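Local coordinates for interleukin-20 receptor subunit beta (Homo sapiens, PDB 6DF3), which pairs with IL20RA or IL22RA1 to form cell-surface receptors, the first for the cytokines IL19, IL20 and IL24, the second for IL20 and IL24, at residues 29-37 with 49-60. The protein carries 1 engineered substitution. Sequence-based numbering, arbitrary orientation.
Sequences TVYYSVEYQ and WIPSSWCSLTEG
Gln37 and Trp49 each hold CG opposite their own carbonyl carbon (chi1 -64° and -66°), which brings amide and indole together at one edge of the antiparallel sheet of the first fibronectin type III domain, where 50-51 is the outermost strand within this chain and pairs with 31-37. The amide lies flat on the indole, the planes 4° apart, with Gln37 CD 3.6 Å above the ring; Gln37 CG adds a CH-pi contact over the six-membered ring. Hydrogen bonds from Gln37 NE2 to the backbone oxygens of Ile48 and Ser46, and from Asn76 ND2 to Gln37 OE1, fix the amide against the ring. Arg78 makes a cation-pi contact with Trp49 and a salt bridge with Glu35. An alanine in place of Trp49 would probably leave the Gln37 amide and the Arg78 guanidinium without the ring they pack on.

Tyr36 and Ile50 are a hydrogen-bonded pair: Ile50 N donates to Tyr36 O at 2.8 Å and Tyr36 N to Ile50 O. Tyr36 CG stands between the backbone N and the carbonyl carbon, and the ring receives Ile50 CB over one face, 4.0 Å from the centroid; its OH bonds to a basic side chain of another protein's chain. Ser52 N still donates to Val34 O before the chain loops away from 29-37 at Ser53 and Trp54.

Contact resumes where Val34 N meets Cys55 O at 3.0 Å; Cys55, disulfide-bonded to Cys63, also sets CB against Val34 CG2. Farther along, Glu59 CG packs 3.4 Å from Tyr31 CE1, while Tyr32 N donates to Thr58 O at 2.7 Å, and that same oxygen sits at the edge of the Tyr31 ring, in its plane.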
loop_
_atom_site.group_PDB
_atom_site.type_symbol
_atom_site.label_atom_id
_atom_site.label_comp_id
_atom_site.label_asym_id
_atom_site.label_seq_id
_atom_site.Cartn_x
_atom_site.Cartn_y
_atom_site.Cartn_z
ATOM N N THR C 29 -23.593 32.985 10.540
ATOM C CA THR C 29 -22.704 32.423 9.548
ATOM C C THR C 29 -23.153 31.017 9.224
ATOM O O THR C 29 -23.419 30.202 10.117
ATOM C CB THR C 29 -21.202 32.381 9.903
ATOM O OG1 THR C 29 -20.799 31.032 10.252
ATOM C CG2 THR C 29 -20.790 33.440 10.924
ATOM N N VAL C 30 -23.215 30.735 7.934
ATOM C CA VAL C 30 -23.714 29.453 7.466
ATOM C C VAL C 30 -22.599 28.414 7.498
ATOM O O VAL C 30 -21.429 28.717 7.152
ATOM C CB VAL C 30 -24.323 29.570 6.058
ATOM C CG1 VAL C 30 -24.695 28.188 5.496
ATOM C CG2 VAL C 30 -25.534 30.509 6.110
ATOM N N TYR C 31 -22.979 27.212 7.945
ATOM C CA TYR C 31 -22.111 26.021 7.853
ATOM C C TYR C 31 -22.601 25.019 6.792
ATOM O O TYR C 31 -23.774 25.008 6.413
ATOM C CB TYR C 31 -21.986 25.392 9.257
ATOM C CG TYR C 31 -21.166 26.260 10.256
ATOM C CD1 TYR C 31 -19.814 26.610 9.966
ATOM C CD2 TYR C 31 -21.710 26.701 11.482
ATOM C CE1 TYR C 31 -19.058 27.394 10.843
ATOM C CE2 TYR C 31 -20.942 27.487 12.372
ATOM C CZ TYR C 31 -19.624 27.814 12.042
ATOM O OH TYR C 31 -18.825 28.552 12.865
ATOM N N TYR C 32 -21.704 24.198 6.292
ATOM C CA TYR C 32 -22.063 23.250 5.231
ATOM C C TYR C 32 -21.670 21.837 5.638
ATOM O O TYR C 32 -20.673 21.679 6.327
ATOM C CB TYR C 32 -21.331 23.639 3.914
ATOM C CG TYR C 32 -21.665 25.014 3.443
ATOM C CD1 TYR C 32 -22.880 25.266 2.842
ATOM C CD2 TYR C 32 -20.785 26.090 3.644
ATOM C CE1 TYR C 32 -23.240 26.540 2.444
ATOM C CE2 TYR C 32 -21.126 27.377 3.226
ATOM C CZ TYR C 32 -22.368 27.589 2.626
ATOM O OH TYR C 32 -22.772 28.834 2.230
ATOM N N SER C 33 -22.383 20.816 5.172
ATOM C CA SER C 33 -21.955 19.391 5.356
ATOM C C SER C 33 -21.923 18.713 4.019
ATOM O O SER C 33 -22.841 18.890 3.214
ATOM C CB SER C 33 -22.883 18.624 6.301
ATOM O OG SER C 33 -23.051 19.389 7.487
ATOM N N VAL C 34 -20.852 17.970 3.778
ATOM C CA VAL C 34 -20.711 17.207 2.553
ATOM C C VAL C 34 -20.775 15.678 2.768
ATOM O O VAL C 34 -20.163 15.183 3.692
ATOM C CB VAL C 34 -19.398 17.534 1.868
ATOM C CG1 VAL C 34 -19.258 16.722 0.601
ATOM C CG2 VAL C 34 -19.322 19.020 1.611
ATOM N N GLU C 35 -21.488 14.962 1.889
ATOM C CA GLU C 35 -21.483 13.502 1.911
ATOM C C GLU C 35 -21.246 12.947 0.510
ATOM O O GLU C 35 -21.443 13.676 -0.446
ATOM C CB GLU C 35 -22.792 12.995 2.440
ATOM C CG GLU C 35 -22.958 13.363 3.892
ATOM C CD GLU C 35 -24.249 12.812 4.481
ATOM O OE1 GLU C 35 -25.146 12.401 3.706
ATOM O OE2 GLU C 35 -24.375 12.828 5.737
ATOM N N TYR C 36 -20.817 11.677 0.402
ATOM C CA TYR C 36 -20.475 11.066 -0.906
ATOM C C TYR C 36 -20.899 9.634 -0.966
ATOM O O TYR C 36 -21.205 9.022 0.076
ATOM C CB TYR C 36 -18.960 11.129 -1.136
ATOM C CG TYR C 36 -18.098 10.266 -0.191
ATOM C CD1 TYR C 36 -17.742 10.709 1.030
ATOM C CD2 TYR C 36 -17.687 8.989 -0.551
ATOM C CE1 TYR C 36 -16.939 9.951 1.904
ATOM C CE2 TYR C 36 -16.917 8.180 0.295
ATOM C CZ TYR C 36 -16.539 8.679 1.519
ATOM O OH TYR C 36 -15.848 7.906 2.391
ATOM N N GLN C 37 -20.981 9.137 -2.182
ATOM C CA GLN C 37 -21.094 7.728 -2.516
ATOM C C GLN C 37 -20.111 7.440 -3.621
ATOM O O GLN C 37 -20.003 8.214 -4.597
ATOM C CB GLN C 37 -22.427 7.444 -3.221
ATOM C CG GLN C 37 -23.604 7.694 -2.343
ATOM C CD GLN C 37 -24.922 7.259 -2.965
ATOM O OE1 GLN C 37 -25.161 7.520 -4.139
ATOM N NE2 GLN C 37 -25.790 6.684 -2.171
ATOM N N TRP C 49 -25.231 7.327 2.104
ATOM C CA TRP C 49 -24.256 8.358 1.896
ATOM C C TRP C 49 -23.309 8.371 3.058
ATOM O O TRP C 49 -23.677 8.143 4.253
ATOM C CB TRP C 49 -24.993 9.707 1.742
ATOM C CG TRP C 49 -25.865 9.765 0.474
ATOM C CD1 TRP C 49 -27.095 9.215 0.318
ATOM C CD2 TRP C 49 -25.530 10.364 -0.787
ATOM N NE1 TRP C 49 -27.531 9.416 -0.979
ATOM C CE2 TRP C 49 -26.600 10.114 -1.670
ATOM C CE3 TRP C 49 -24.426 11.091 -1.256
ATOM C CZ2 TRP C 49 -26.633 10.605 -2.962
ATOM C CZ3 TRP C 49 -24.425 11.534 -2.584
ATOM C CH2 TRP C 49 -25.528 11.299 -3.416
ATOM N N ILE C 50 -22.049 8.616 2.749
ATOM C CA ILE C 50 -21.006 8.572 3.760
ATOM C C ILE C 50 -20.509 9.990 4.092
ATOM O O ILE C 50 -20.250 10.797 3.203
ATOM C CB ILE C 50 -19.835 7.752 3.196
ATOM C CG1 ILE C 50 -20.382 6.414 2.740
ATOM C CG2 ILE C 50 -18.673 7.668 4.186
ATOM C CD1 ILE C 50 -19.428 5.711 1.842
ATOM N N PRO C 51 -20.306 10.275 5.384
ATOM C CA PRO C 51 -19.760 11.582 5.733
ATOM C C PRO C 51 -18.376 11.801 5.217
ATOM O O PRO C 51 -17.543 10.914 5.303
ATOM C CB PRO C 51 -19.701 11.552 7.293
ATOM C CG PRO C 51 -20.758 10.572 7.670
ATOM C CD PRO C 51 -20.827 9.556 6.568
ATOM N N SER C 52 -18.141 13.002 4.720
ATOM C CA SER C 52 -16.862 13.438 4.271
ATOM C C SER C 52 -15.860 13.429 5.426
ATOM O O SER C 52 -16.216 13.638 6.572
ATOM C CB SER C 52 -17.017 14.875 3.782
ATOM O OG SER C 52 -15.785 15.304 3.216
ATOM N N SER C 53 -14.589 13.224 5.112
ATOM C CA SER C 53 -13.550 13.188 6.152
ATOM C C SER C 53 -13.420 14.555 6.860
ATOM O O SER C 53 -13.523 14.641 8.079
ATOM C CB SER C 53 -12.217 12.736 5.549
ATOM O OG SER C 53 -12.205 11.333 5.242
ATOM N N TRP C 54 -13.291 15.627 6.087
ATOM C CA TRP C 54 -12.997 16.962 6.652
ATOM C C TRP C 54 -14.100 17.988 6.577
ATOM O O TRP C 54 -13.843 19.161 6.913
ATOM C CB TRP C 54 -11.753 17.541 5.999
ATOM C CG TRP C 54 -10.639 16.616 6.080
ATOM C CD1 TRP C 54 -9.984 16.053 5.044
ATOM C CD2 TRP C 54 -10.055 16.083 7.275
ATOM N NE1 TRP C 54 -8.996 15.219 5.512
ATOM C CE2 TRP C 54 -9.014 15.220 6.877
ATOM C CE3 TRP C 54 -10.321 16.245 8.654
ATOM C CZ2 TRP C 54 -8.211 14.517 7.800
ATOM C CZ3 TRP C 54 -9.527 15.566 9.570
ATOM C CH2 TRP C 54 -8.477 14.702 9.139
ATOM N N CYS C 55 -15.315 17.589 6.172
ATOM C CA CYS C 55 -16.425 18.557 6.018
ATOM C C CYS C 55 -17.761 18.190 6.564
ATOM O O CYS C 55 -18.728 18.086 5.842
ATOM C CB CYS C 55 -16.593 18.925 4.559
ATOM S SG CYS C 55 -15.019 19.446 3.858
ATOM N N SER C 56 -17.836 18.091 7.865
ATOM C CA SER C 56 -19.107 18.078 8.534
ATOM C C SER C 56 -19.078 19.403 9.297
ATOM O O SER C 56 -18.102 19.720 9.950
ATOM C CB SER C 56 -19.218 16.803 9.396
ATOM O OG SER C 56 -18.897 15.613 8.610
ATOM N N LEU C 57 -20.086 20.237 9.090
ATOM C CA LEU C 57 -20.145 21.578 9.651
ATOM C C LEU C 57 -18.921 22.533 9.354
ATOM O O LEU C 57 -18.719 23.500 10.094
ATOM C CB LEU C 57 -20.510 21.474 11.148
ATOM C CG LEU C 57 -21.936 20.960 11.510
ATOM C CD1 LEU C 57 -22.400 19.667 10.831
ATOM C CD2 LEU C 57 -22.062 20.787 13.020
ATOM N N THR C 58 -18.142 22.264 8.277
ATOM C CA THR C 58 -17.245 23.238 7.596
ATOM C C THR C 58 -17.925 24.581 7.222
ATOM O O THR C 58 -19.152 24.639 7.024
ATOM C CB THR C 58 -16.678 22.649 6.275
ATOM O OG1 THR C 58 -15.838 23.598 5.609
ATOM C CG2 THR C 58 -17.769 22.244 5.266
ATOM N N GLU C 59 -17.122 25.643 7.087
ATOM C CA GLU C 59 -17.641 27.019 6.994
ATOM C C GLU C 59 -17.568 27.607 5.589
ATOM O O GLU C 59 -18.536 28.174 5.122
ATOM C CB GLU C 59 -16.926 27.954 7.988
ATOM C CG GLU C 59 -17.701 29.233 8.267
ATOM C CD GLU C 59 -16.920 30.272 9.079
ATOM O OE1 GLU C 59 -16.732 30.086 10.305
ATOM O OE2 GLU C 59 -16.521 31.310 8.497
ATOM N N GLY C 60 -16.428 27.509 4.921
ATOM C CA GLY C 60 -16.251 28.191 3.619
ATOM C C GLY C 60 -17.117 27.511 2.573
ATOM O O GLY C 60 -17.651 26.449 2.861
#